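Local coordinates for protein oxidoreductase, putative (PDB 6SKX) that acts as an NADPH-dependent fungal reductive aminase, joining carbonyl compounds and amines through reduction of an imine, at residues Ser2-Phe7 against Leu60-Leu65; Gly54-Asp59 against His83-Ile88; Arg111-Gly116 against Val131-Ser136; Leu90-Pro95 against His166-Leu171. All blocks are in the same frame, centred on the assembly; numbering follows the deposited sequence.

Interaction 1: Ser2-Phe7 against Leu60-Leu65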
loop_
_atom_site.group_PDB
_atom_site.type_symbol
_atom_site.label_atom_id
_atom_site.label_comp_id
_atom_site.label_asym_id
_atom_site.label_seq_id
_atom_site.Cartn_x
_atom_site.Cartn_y
_atom_site.Cartn_z
ATOM N N SER A 2 14.746 36.332 14.762
ATOM C CA SER A 2 13.525 35.894 15.491
ATOM C C SER A 2 13.849 34.699 16.394
ATOM O O SER A 2 14.943 34.176 16.292
ATOM C CB SER A 2 12.356 35.614 14.604
ATOM O OG SER A 2 11.161 35.576 15.364
ATOM N N SER A 3 12.902 34.279 17.228
ATOM C CA SER A 3 13.181 33.188 18.188
ATOM C C SER A 3 12.133 32.079 18.129
ATOM O O SER A 3 11.101 32.269 17.516
ATOM C CB SER A 3 13.277 33.734 19.573
ATOM O OG SER A 3 11.990 34.007 20.076
ATOM N N VAL A 4 12.434 30.974 18.802
ATOM C CA VAL A 4 11.552 29.786 18.915
ATOM C C VAL A 4 11.994 28.988 20.141
ATOM O O VAL A 4 13.133 29.098 20.519
ATOM C CB VAL A 4 11.601 28.955 17.624
ATOM C CG1 VAL A 4 12.820 28.066 17.545
ATOM C CG2 VAL A 4 10.349 28.140 17.434
ATOM N N SER A 5 11.087 28.256 20.766
ATOM C CA SER A 5 11.422 27.390 21.924
ATOM C C SER A 5 10.861 25.993 21.658
ATOM O O SER A 5 9.663 25.920 21.353
ATOM C CB SER A 5 10.838 27.976 23.190
ATOM O OG SER A 5 11.296 27.274 24.297
ATOM N N ILE A 6 11.685 24.944 21.696
ATOM C CA ILE A 6 11.292 23.552 21.301
ATOM C C ILE A 6 11.236 22.701 22.572
ATOM O O ILE A 6 12.205 22.738 23.360
ATOM C CB ILE A 6 12.316 22.931 20.333
ATOM C CG1 ILE A 6 12.626 23.811 19.117
ATOM C CG2 ILE A 6 11.917 21.516 19.946
ATOM C CD1 ILE A 6 11.488 23.981 18.195
ATOM N N PHE A 7 10.205 21.885 22.716
ATOM C CA PHE A 7 10.120 20.856 23.784
ATOM C C PHE A 7 10.252 19.473 23.147
ATOM O O PHE A 7 9.295 19.038 22.397
ATOM C CB PHE A 7 8.806 21.019 24.555
ATOM C CG PHE A 7 8.852 22.061 25.654
ATOM C CD1 PHE A 7 8.609 23.394 25.382
ATOM C CD2 PHE A 7 9.122 21.705 26.968
ATOM C CE1 PHE A 7 8.659 24.349 26.391
ATOM C CE2 PHE A 7 9.187 22.663 27.972
ATOM C CZ PHE A 7 8.980 23.989 27.674
ATOM N N LEU A 60 6.806 31.790 20.787
ATOM C CA LEU A 60 6.494 30.658 19.874
ATOM C C LEU A 60 7.109 29.379 20.447
ATOM O O LEU A 60 8.318 29.246 20.446
ATOM C CB LEU A 60 7.013 30.970 18.472
ATOM C CG LEU A 60 6.705 29.932 17.401
ATOM C CD1 LEU A 60 5.220 29.658 17.312
ATOM C CD2 LEU A 60 7.241 30.380 16.059
ATOM N N ILE A 61 6.251 28.477 20.894
ATOM C CA ILE A 61 6.590 27.214 21.567
ATOM C C ILE A 61 6.171 26.058 20.659
ATOM O O ILE A 61 5.010 26.018 20.311
ATOM C CB ILE A 61 5.888 27.233 22.933
ATOM C CG1 ILE A 61 6.503 28.320 23.828
ATOM C CG2 ILE A 61 5.937 25.872 23.603
ATOM C CD1 ILE A 61 5.492 28.857 24.750
ATOM N N ILE A 62 7.130 25.218 20.230
ATOM C CA ILE A 62 6.907 24.040 19.338
ATOM C C ILE A 62 7.121 22.788 20.187
ATOM O O ILE A 62 8.199 22.613 20.773
ATOM C CB ILE A 62 7.850 24.004 18.122
ATOM C CG1 ILE A 62 8.038 25.364 17.435
ATOM C CG2 ILE A 62 7.388 22.940 17.144
ATOM C CD1 ILE A 62 6.943 25.745 16.526
ATOM N N ILE A 63 6.092 21.979 20.319
ATOM C CA ILE A 63 6.152 20.783 21.191
ATOM C C ILE A 63 6.224 19.557 20.295
ATOM O O ILE A 63 5.344 19.408 19.421
ATOM C CB ILE A 63 4.926 20.748 22.122
ATOM C CG1 ILE A 63 4.720 22.094 22.828
ATOM C CG2 ILE A 63 5.043 19.592 23.100
ATOM C CD1 ILE A 63 3.488 22.139 23.696
ATOM N N CYS A 64 7.184 18.680 20.570
ATOM C CA CYS A 64 7.364 17.384 19.865
ATOM C C CYS A 64 7.798 16.330 20.892
ATOM O O CYS A 64 9.015 16.105 21.012
ATOM C CB CYS A 64 8.388 17.542 18.744
ATOM S SG CYS A 64 8.457 16.116 17.636
ATOM N N LEU A 65 6.842 15.758 21.641
ATOM C CA LEU A 65 7.120 14.766 22.724
ATOM C C LEU A 65 6.493 13.408 22.342
ATOM O O LEU A 65 5.896 13.315 21.234
ATOM C CB LEU A 65 6.592 15.321 24.053
ATOM C CG LEU A 65 7.291 16.570 24.594
ATOM C CD1 LEU A 65 6.538 17.155 25.780
ATOM C CD2 LEU A 65 8.719 16.266 25.002
#
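Ile6 and Ile62 meet side by side because both set CG1 anti to the carbonyl carbon (chi1 -52° and -43°). Each chain then bends again at its second torsion. This brings the tip of Ile6 over its neighbour, with CD1 of Ile6 3.6 Å from CB of Ile62. Val4 reaches the same isoleucine from another direction: its CG2 lies 3.6 Å from CG1 of Ile62. Ile62 is thus touched by two side chains of the N-terminal strand. CG2 of Val4 also rests 4.1 Å from CG of Leu60.

The opposite sheet face carries Ser5, Phe7, Ile61 and Ile63. Here Phe7 lies alongside Ile61, and its ring atom CD1 is 4.1 Å from CG2 of Ile61. CB of Phe7 is near CG2 of Ile63.

The backbones run parallel, and four hydrogen bonds join them. Ser5 uses both its groups: its N donates to Leu60 O, and its O accepts from Ile62 N at 2.9 Å. Phe7 does likewise, its N donating to Ile62 O and its O receiving Cys64 N at 2.8 Å. CD2 of Leu65 also packs against Phe7 O. Leu65 is an NADP-binding residue, so the last part of this pairing leads directly to the cofactor site.

The two strands belong to the central parallel part of a Rossmann-type sheet. Strand 26-30 flanks 3-7, and strand 86-89 flanks 60-63. Helix 68-75 covers the Phe7 face, where Thr74 and Leu75 touch Phe7 and Val71 touches Ile63.

Interaction 2: Gly54-Asp59 against His83-Ile88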
loop_
_atom_site.group_PDB
_atom_site.type_symbol
_atom_site.label_atom_id
_atom_site.label_comp_id
_atom_site.label_asym_id
_atom_site.label_seq_id
_atom_site.Cartn_x
_atom_site.Cartn_y
_atom_site.Cartn_z
ATOM N N GLY A 54 11.593 27.240 29.479
ATOM C CA GLY A 54 11.287 26.892 28.078
ATOM C C GLY A 54 10.133 27.732 27.566
ATOM O O GLY A 54 10.241 28.252 26.450
ATOM N N ILE A 55 9.087 27.892 28.385
ATOM C CA ILE A 55 7.908 28.766 28.097
ATOM C C ILE A 55 8.353 30.232 28.069
ATOM O O ILE A 55 7.879 30.953 27.181
ATOM C CB ILE A 55 6.771 28.542 29.118
ATOM C CG1 ILE A 55 6.238 27.105 29.085
ATOM C CG2 ILE A 55 5.655 29.562 28.902
ATOM C CD1 ILE A 55 5.709 26.696 27.739
ATOM N N ASN A 56 9.237 30.678 28.973
ATOM C CA ASN A 56 9.678 32.100 28.965
ATOM C C ASN A 56 10.724 32.389 27.873
ATOM O O ASN A 56 10.916 33.575 27.618
ATOM C CB ASN A 56 10.095 32.582 30.357
ATOM C CG ASN A 56 8.887 32.782 31.257
ATOM O OD1 ASN A 56 8.820 32.200 32.330
ATOM N ND2 ASN A 56 7.878 33.510 30.791
ATOM N N ALA A 57 11.319 31.379 27.246
ATOM C CA ALA A 57 12.386 31.623 26.248
ATOM C C ALA A 57 11.844 32.228 24.953
ATOM O O ALA A 57 12.625 32.846 24.253
ATOM C CB ALA A 57 13.144 30.356 25.981
ATOM N N SER A 58 10.561 32.041 24.661
ATOM C CA SER A 58 9.982 32.574 23.406
ATOM C C SER A 58 8.461 32.629 23.494
ATOM O O SER A 58 7.908 31.950 24.326
ATOM C CB SER A 58 10.387 31.697 22.256
ATOM O OG SER A 58 9.958 32.242 21.035
ATOM N N ASP A 59 7.843 33.482 22.687
ATOM C CA ASP A 59 6.362 33.471 22.541
ATOM C C ASP A 59 5.907 32.320 21.616
ATOM O O ASP A 59 4.705 31.960 21.685
ATOM C CB ASP A 59 5.858 34.843 22.056
ATOM C CG ASP A 59 5.620 35.837 23.189
ATOM O OD1 ASP A 59 5.872 35.438 24.370
ATOM O OD2 ASP A 59 5.196 37.005 22.892
ATOM N N HIS A 83 0.153 32.855 29.313
ATOM C CA HIS A 83 -0.639 34.027 28.847
ATOM C C HIS A 83 0.106 34.677 27.659
ATOM O O HIS A 83 1.314 35.005 27.813
ATOM C CB HIS A 83 -0.950 34.993 30.028
ATOM C CG HIS A 83 -1.919 36.075 29.672
ATOM N ND1 HIS A 83 -3.320 35.879 29.703
ATOM C CD2 HIS A 83 -1.716 37.338 29.214
ATOM C CE1 HIS A 83 -3.918 36.978 29.274
ATOM N NE2 HIS A 83 -2.952 37.895 28.979
ATOM N N GLY A 84 -0.593 34.899 26.541
ATOM C CA GLY A 84 -0.058 35.529 25.309
ATOM C C GLY A 84 0.904 34.614 24.529
ATOM O O GLY A 84 1.449 35.077 23.540
ATOM N N LYS A 85 1.095 33.345 24.902
ATOM C CA LYS A 85 1.950 32.397 24.129
ATOM C C LYS A 85 1.171 31.759 22.975
ATOM O O LYS A 85 -0.054 31.619 23.069
ATOM C CB LYS A 85 2.484 31.256 24.990
ATOM C CG LYS A 85 3.336 31.688 26.170
ATOM C CD LYS A 85 4.577 32.451 25.777
ATOM C CE LYS A 85 5.312 33.026 26.968
ATOM N NZ LYS A 85 6.559 33.677 26.525
ATOM N N THR A 86 1.880 31.433 21.897
ATOM C CA THR A 86 1.364 30.620 20.776
ATOM C C THR A 86 1.974 29.218 20.858
ATOM O O THR A 86 3.183 29.088 20.787
ATOM C CB THR A 86 1.662 31.258 19.431
ATOM O OG1 THR A 86 1.085 32.563 19.438
ATOM C CG2 THR A 86 1.137 30.408 18.289
ATOM N N ILE A 87 1.142 28.203 21.022
ATOM C CA ILE A 87 1.591 26.793 21.163
ATOM C C ILE A 87 1.307 26.059 19.851
ATOM O O ILE A 87 0.175 26.148 19.318
ATOM C CB ILE A 87 0.904 26.184 22.382
ATOM C CG1 ILE A 87 1.357 26.942 23.637
ATOM C CG2 ILE A 87 1.168 24.697 22.451
ATOM C CD1 ILE A 87 0.764 26.428 24.904
ATOM N N ILE A 88 2.348 25.445 19.298
ATOM C CA ILE A 88 2.228 24.531 18.137
ATOM C C ILE A 88 2.548 23.131 18.649
ATOM O O ILE A 88 3.725 22.868 18.942
ATOM C CB ILE A 88 3.173 24.942 16.995
ATOM C CG1 ILE A 88 3.087 26.438 16.650
ATOM C CG2 ILE A 88 2.915 24.040 15.801
ATOM C CD1 ILE A 88 1.740 26.926 16.139
#
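Lys85 and Asp59 cross at about a right angle, and the ammonium group of the lysine meets one carboxylate oxygen. The salt bridge runs from Lys85 NZ to Asp59 OD1 at 2.9 Å, nearly along the C-O axis of the acid. The lysine chain bends at chi2 (-61°) and is then extended to its tip. That bend carries it across Ile55, whose CG2 packs 4.0 Å from CE of Lys85.

Two backbone carbonyls add to the grip on the amine. Lys85 NZ donates to Ile55 O and to Ser58 O, each at 3.1 Å. It is tilted from the plane of the first carbonyl and stands well above that of the second, 59° out of it. Three oxygens, one from the last part of helix 51-56 and two from the loop that leads to strand 60-63, hold one charged nitrogen. Their combined negative character would be expected to keep the lysine protonated. A backbone bond, Thr86 N to Asp59 O at 2.9 Å, follows.

That bond begins the pairing of strand 60-63 with strand 86-89. Just before it, Lys85 ties the start of strand 86-89 to helix 51-56 and the loop after it. Ser5 and Ser3 of strand 3-7 hydrogen-bond to Gly54 and Ser58. Beyond Thr86, strand 111-118 continues the sheet.

Interaction 3: Arg111-Gly116 against Val131-Ser136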
loop_
_atom_site.group_PDB
_atom_site.type_symbol
_atom_site.label_atom_id
_atom_site.label_comp_id
_atom_site.label_asym_id
_atom_site.label_seq_id
_atom_site.Cartn_x
_atom_site.Cartn_y
_atom_site.Cartn_z
ATOM N N ARG A 111 -2.899 30.667 22.693
ATOM C CA ARG A 111 -3.522 30.230 21.409
ATOM C C ARG A 111 -2.908 28.874 21.010
ATOM O O ARG A 111 -1.729 28.624 21.369
ATOM C CB ARG A 111 -3.283 31.294 20.346
ATOM C CG ARG A 111 -4.085 32.574 20.549
ATOM C CD ARG A 111 -3.778 33.663 19.508
ATOM N NE ARG A 111 -2.357 33.771 19.192
ATOM C CZ ARG A 111 -1.817 34.542 18.261
ATOM N NH1 ARG A 111 -2.556 35.298 17.474
ATOM N NH2 ARG A 111 -0.510 34.536 18.105
ATOM N N TYR A 112 -3.663 28.011 20.313
ATOM C CA TYR A 112 -3.288 26.590 20.077
ATOM C C TYR A 112 -3.517 26.165 18.630
ATOM O O TYR A 112 -4.613 26.353 18.070
ATOM C CB TYR A 112 -4.100 25.675 20.994
ATOM C CG TYR A 112 -3.650 24.239 21.028
ATOM C CD1 TYR A 112 -4.127 23.311 20.115
ATOM C CD2 TYR A 112 -2.790 23.788 22.012
ATOM C CE1 TYR A 112 -3.754 21.974 20.179
ATOM C CE2 TYR A 112 -2.422 22.449 22.098
ATOM C CZ TYR A 112 -2.908 21.534 21.179
ATOM O OH TYR A 112 -2.513 20.215 21.229
ATOM N N VAL A 113 -2.480 25.602 18.017
ATOM C CA VAL A 113 -2.636 24.828 16.762
ATOM C C VAL A 113 -1.937 23.494 16.938
ATOM O O VAL A 113 -0.865 23.469 17.546
ATOM C CB VAL A 113 -2.239 25.595 15.483
ATOM C CG1 VAL A 113 -1.860 27.040 15.714
ATOM C CG2 VAL A 113 -1.248 24.865 14.620
ATOM N N HIS A 114 -2.592 22.433 16.469
ATOM C CA HIS A 114 -2.051 21.050 16.441
ATOM C C HIS A 114 -1.461 20.779 15.055
ATOM O O HIS A 114 -1.984 21.364 14.048
ATOM C CB HIS A 114 -3.127 20.025 16.848
ATOM C CG HIS A 114 -2.519 18.861 17.552
ATOM N ND1 HIS A 114 -1.847 17.859 16.867
ATOM C CD2 HIS A 114 -2.363 18.580 18.856
ATOM C CE1 HIS A 114 -1.360 16.994 17.729
ATOM N NE2 HIS A 114 -1.652 17.412 18.952
ATOM N N GLY A 115 -0.407 19.955 14.986
ATOM C CA GLY A 115 0.168 19.506 13.701
ATOM C C GLY A 115 0.405 17.998 13.659
ATOM O O GLY A 115 0.657 17.390 14.734
ATOM N N GLY A 116 0.270 17.423 12.455
ATOM C CA GLY A 116 0.742 16.082 12.060
ATOM C C GLY A 116 1.915 16.199 11.090
ATOM O O GLY A 116 1.723 16.726 9.933
ATOM N N VAL A 131 3.576 19.210 6.757
ATOM C CA VAL A 131 2.901 19.225 8.089
ATOM C C VAL A 131 1.453 19.693 7.934
ATOM O O VAL A 131 1.235 20.732 7.283
ATOM C CB VAL A 131 3.682 20.077 9.093
ATOM C CG1 VAL A 131 3.081 19.958 10.487
ATOM C CG2 VAL A 131 5.151 19.690 9.111
ATOM N N LEU A 132 0.495 18.944 8.489
ATOM C CA LEU A 132 -0.938 19.343 8.527
ATOM C C LEU A 132 -1.172 20.107 9.829
ATOM O O LEU A 132 -0.628 19.662 10.853
ATOM C CB LEU A 132 -1.821 18.094 8.492
ATOM C CG LEU A 132 -1.507 17.095 7.380
ATOM C CD1 LEU A 132 -2.200 15.771 7.643
ATOM C CD2 LEU A 132 -1.900 17.651 6.032
ATOM N N TYR A 133 -1.919 21.215 9.773
ATOM C CA TYR A 133 -2.208 22.083 10.947
ATOM C C TYR A 133 -3.701 22.398 11.056
ATOM O O TYR A 133 -4.421 22.579 10.018
ATOM C CB TYR A 133 -1.455 23.406 10.818
ATOM C CG TYR A 133 0.048 23.313 10.792
ATOM C CD1 TYR A 133 0.768 23.250 11.979
ATOM C CD2 TYR A 133 0.752 23.402 9.588
ATOM C CE1 TYR A 133 2.158 23.194 11.966
ATOM C CE2 TYR A 133 2.140 23.390 9.568
ATOM C CZ TYR A 133 2.842 23.287 10.756
ATOM O OH TYR A 133 4.204 23.237 10.752
ATOM N N SER A 134 -4.175 22.532 12.288
ATOM C CA SER A 134 -5.584 22.921 12.553
ATOM C C SER A 134 -5.697 23.543 13.949
ATOM O O SER A 134 -4.853 23.188 14.841
ATOM C CB SER A 134 -6.536 21.737 12.347
ATOM O OG SER A 134 -6.522 20.857 13.456
ATOM N N GLY A 135 -6.666 24.458 14.110
ATOM C CA GLY A 135 -6.956 25.175 15.376
ATOM C C GLY A 135 -6.912 26.673 15.145
ATOM O O GLY A 135 -7.448 27.127 14.092
ATOM N N SER A 136 -6.230 27.432 16.015
ATOM C CA SER A 136 -6.275 28.917 15.961
ATOM C C SER A 136 -5.765 29.417 14.611
ATOM O O SER A 136 -4.598 29.269 14.296
ATOM C CB SER A 136 -5.521 29.559 17.082
ATOM O OG SER A 136 -5.250 30.912 16.736
#
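Val113 and Tyr133 meet obliquely across two antiparallel strands, with CG2 of Val113 3.7 Å from CD1 of Tyr133. Val131 lies over one face of the same ring, its CG1 offset toward the rim. CG1 of Val131 also packs 3.5 Å from Gly116 O. Gly115 is opposite Tyr133, where a side chain would be tight against both the tyrosine ring and Val131.

The backbone sets this register. His114 and Ser134 form one hydrogen-bonded pair, with His114 N to Ser134 O at 2.9 Å and the return bond, Ser134 N to His114 O, at 3.0 Å. Gly116 and Leu132 form the next such pair. A fifth bond closes the end, from Ser136 N to Tyr112 O at 2.8 Å and nearly straight (174°). Gly135, just before it, has a positive phi (125°), and a side chain there would clash with Tyr112 O.

Further out, Phe140 meets the Tyr133 ring. Ser134 OG bonds to Asp159 O and Ala163 N, and Arg111 reaches Thr86. Ser136 is the N-cap of helix 137-147, its OG bonding Ala139 N. Leu132 packs on Leu200 of the second subunit.

The arrangement is a beta hairpin of strands 111-118 and 130-135. It adds an antiparallel strand beside the parallel ones of the Rossmann-type NADP-binding domain.

Interaction 4: Leu90-Pro95 against His166-Leu171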
loop_
_atom_site.group_PDB
_atom_site.type_symbol
_atom_site.label_atom_id
_atom_site.label_comp_id
_atom_site.label_asym_id
_atom_site.label_seq_id
_atom_site.Cartn_x
_atom_site.Cartn_y
_atom_site.Cartn_z
ATOM N N LEU A 90 2.959 19.316 17.852
ATOM C CA LEU A 90 3.226 18.328 16.747
ATOM C C LEU A 90 3.326 16.898 17.302
ATOM O O LEU A 90 3.656 15.950 16.527
ATOM C CB LEU A 90 4.525 18.729 16.024
ATOM C CG LEU A 90 4.505 20.139 15.433
ATOM C CD1 LEU A 90 5.822 20.458 14.732
ATOM C CD2 LEU A 90 3.349 20.310 14.461
ATOM N N THR A 91 3.028 16.731 18.587
ATOM C CA THR A 91 2.916 15.418 19.275
ATOM C C THR A 91 1.774 14.573 18.690
ATOM O O THR A 91 0.609 15.056 18.647
ATOM C CB THR A 91 2.723 15.633 20.774
ATOM O OG1 THR A 91 3.749 16.562 21.150
ATOM C CG2 THR A 91 2.826 14.330 21.527
ATOM N N ASN A 92 2.097 13.335 18.308
ATOM C CA ASN A 92 1.155 12.328 17.749
ATOM C C ASN A 92 0.098 12.022 18.816
ATOM O O ASN A 92 0.506 11.765 19.964
ATOM C CB ASN A 92 1.870 11.037 17.328
ATOM C CG ASN A 92 0.883 9.939 16.959
ATOM O OD1 ASN A 92 0.685 8.981 17.710
ATOM N ND2 ASN A 92 0.225 10.085 15.819
ATOM N N GLY A 93 -1.189 12.071 18.452
ATOM C CA GLY A 93 -2.286 11.478 19.240
ATOM C C GLY A 93 -3.607 11.550 18.508
ATOM O O GLY A 93 -3.599 11.761 17.268
ATOM N N THR A 94 -4.712 11.441 19.248
ATOM C CA THR A 94 -6.102 11.404 18.694
ATOM C C THR A 94 -6.728 12.791 18.654
ATOM O O THR A 94 -6.300 13.708 19.353
ATOM C CB THR A 94 -7.004 10.510 19.540
ATOM O OG1 THR A 94 -7.044 11.163 20.807
ATOM C CG2 THR A 94 -6.458 9.105 19.679
ATOM N N PRO A 95 -7.724 13.003 17.775
ATOM C CA PRO A 95 -8.477 14.254 17.755
ATOM C C PRO A 95 -9.040 14.683 19.121
ATOM O O PRO A 95 -8.995 15.861 19.450
ATOM C CB PRO A 95 -9.596 13.982 16.727
ATOM C CG PRO A 95 -8.970 12.955 15.778
ATOM C CD PRO A 95 -8.087 12.102 16.666
ATOM N N HIS A 166 -6.573 13.579 10.063
ATOM C CA HIS A 166 -5.893 13.419 8.754
ATOM C C HIS A 166 -4.575 12.648 8.946
ATOM O O HIS A 166 -4.267 11.765 8.133
ATOM C CB HIS A 166 -5.728 14.783 8.075
ATOM C CG HIS A 166 -6.982 15.293 7.462
ATOM N ND1 HIS A 166 -8.069 15.686 8.229
ATOM C CD2 HIS A 166 -7.333 15.494 6.169
ATOM C CE1 HIS A 166 -9.036 16.097 7.428
ATOM N NE2 HIS A 166 -8.614 15.981 6.156
ATOM N N ASP A 167 -3.844 12.936 10.014
ATOM C CA ASP A 167 -2.521 12.331 10.296
ATOM C C ASP A 167 -2.748 10.827 10.459
ATOM O O ASP A 167 -2.147 10.059 9.713
ATOM C CB ASP A 167 -1.858 13.048 11.479
ATOM C CG ASP A 167 -0.584 12.417 12.022
ATOM O OD1 ASP A 167 0.084 11.671 11.285
ATOM O OD2 ASP A 167 -0.286 12.655 13.194
ATOM N N LEU A 168 -3.607 10.423 11.388
ATOM C CA LEU A 168 -3.946 8.998 11.636
ATOM C C LEU A 168 -4.511 8.341 10.368
ATOM O O LEU A 168 -4.121 7.221 10.071
ATOM C CB LEU A 168 -4.949 8.934 12.787
ATOM C CG LEU A 168 -4.407 9.416 14.125
ATOM C CD1 LEU A 168 -5.514 9.401 15.164
ATOM C CD2 LEU A 168 -3.225 8.569 14.575
ATOM N N ALA A 169 -5.341 9.025 9.587
ATOM C CA ALA A 169 -5.815 8.467 8.306
ATOM C C ALA A 169 -4.607 8.089 7.435
ATOM O O ALA A 169 -4.514 6.907 7.035
ATOM C CB ALA A 169 -6.770 9.414 7.626
ATOM N N LEU A 170 -3.672 9.008 7.202
ATOM C CA LEU A 170 -2.515 8.780 6.285
ATOM C C LEU A 170 -1.636 7.639 6.825
ATOM O O LEU A 170 -1.105 6.838 6.002
ATOM C CB LEU A 170 -1.721 10.081 6.091
ATOM C CG LEU A 170 -2.396 11.186 5.268
ATOM C CD1 LEU A 170 -1.573 12.478 5.327
ATOM C CD2 LEU A 170 -2.597 10.776 3.814
ATOM N N LEU A 171 -1.515 7.509 8.145
ATOM C CA LEU A 171 -0.707 6.429 8.775
ATOM C C LEU A 171 -1.392 5.063 8.607
ATOM O O LEU A 171 -0.671 4.049 8.482
ATOM C CB LEU A 171 -0.448 6.782 10.248
ATOM C CG LEU A 171 0.464 8.006 10.439
ATOM C CD1 LEU A 171 0.593 8.412 11.903
ATOM C CD2 LEU A 171 1.846 7.758 9.848
#
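Gly93 O and Asn92 are the polar groups that meet helix 162-188 here. Gly93 O accepts a hydrogen bond from Ser164 OG of that helix. Leu168 packs against the same oxygen, with its CD1 3.7 Å away from Gly93 O. This methyl also touches Pro95, lying 4.0 Å from CD of Pro95. The other branch turns to the neighbouring amide, and CD2 of Leu168 is 4.0 Å from ND2 of Asn92.

Asn92 holds CG anti to its backbone N (chi1 171°), which sends the amide toward the helix. There its plane stands 83° from the Asp167 carboxylate. ND2 of Asn92 and OD2 of Asp167 are 3.7 Å apart, and no hydrogen bond joins the two segments. The amide oxygen is held instead by Asn240 of the second subunit. Asn92 is an NADP-binding residue, so the cofactor site and the dimer interface meet at this side chain.

The loop follows strand 86-89, and Thr94 is the N-cap of helix 95-106. It lies in the Rossmann-type domain, whereas helix 162-188 leads into the helical C-terminal part. Ala244 of the second subunit packs on Leu168, and strands 111-118 and 130-135 touch Asp167, His166 and Leu170.

Overall arrangement
From the N terminus, strand 3-7 pairs with 60-65 in interaction 1, closing a loop that contains helix 51-56. Interaction 2 crosses it, because 54-59 lies inside that loop and its partner 83-88 lies beyond. Together they join strands 3-7, 60-63 and 86-89. Interaction 3 follows both in the chain and extends the sheet through a hairpin, strand 111-118 being the neighbour of 86-89. Interaction 4 opens at 90-95 and closes at 166-171, so interaction 3 is nested within its loop. It ties the Rossmann-type domain to helix 162-188. Interactions 1 and 4 also touch, through Ile63 and Leu90, near the cofactor residues Leu65 and Asn92.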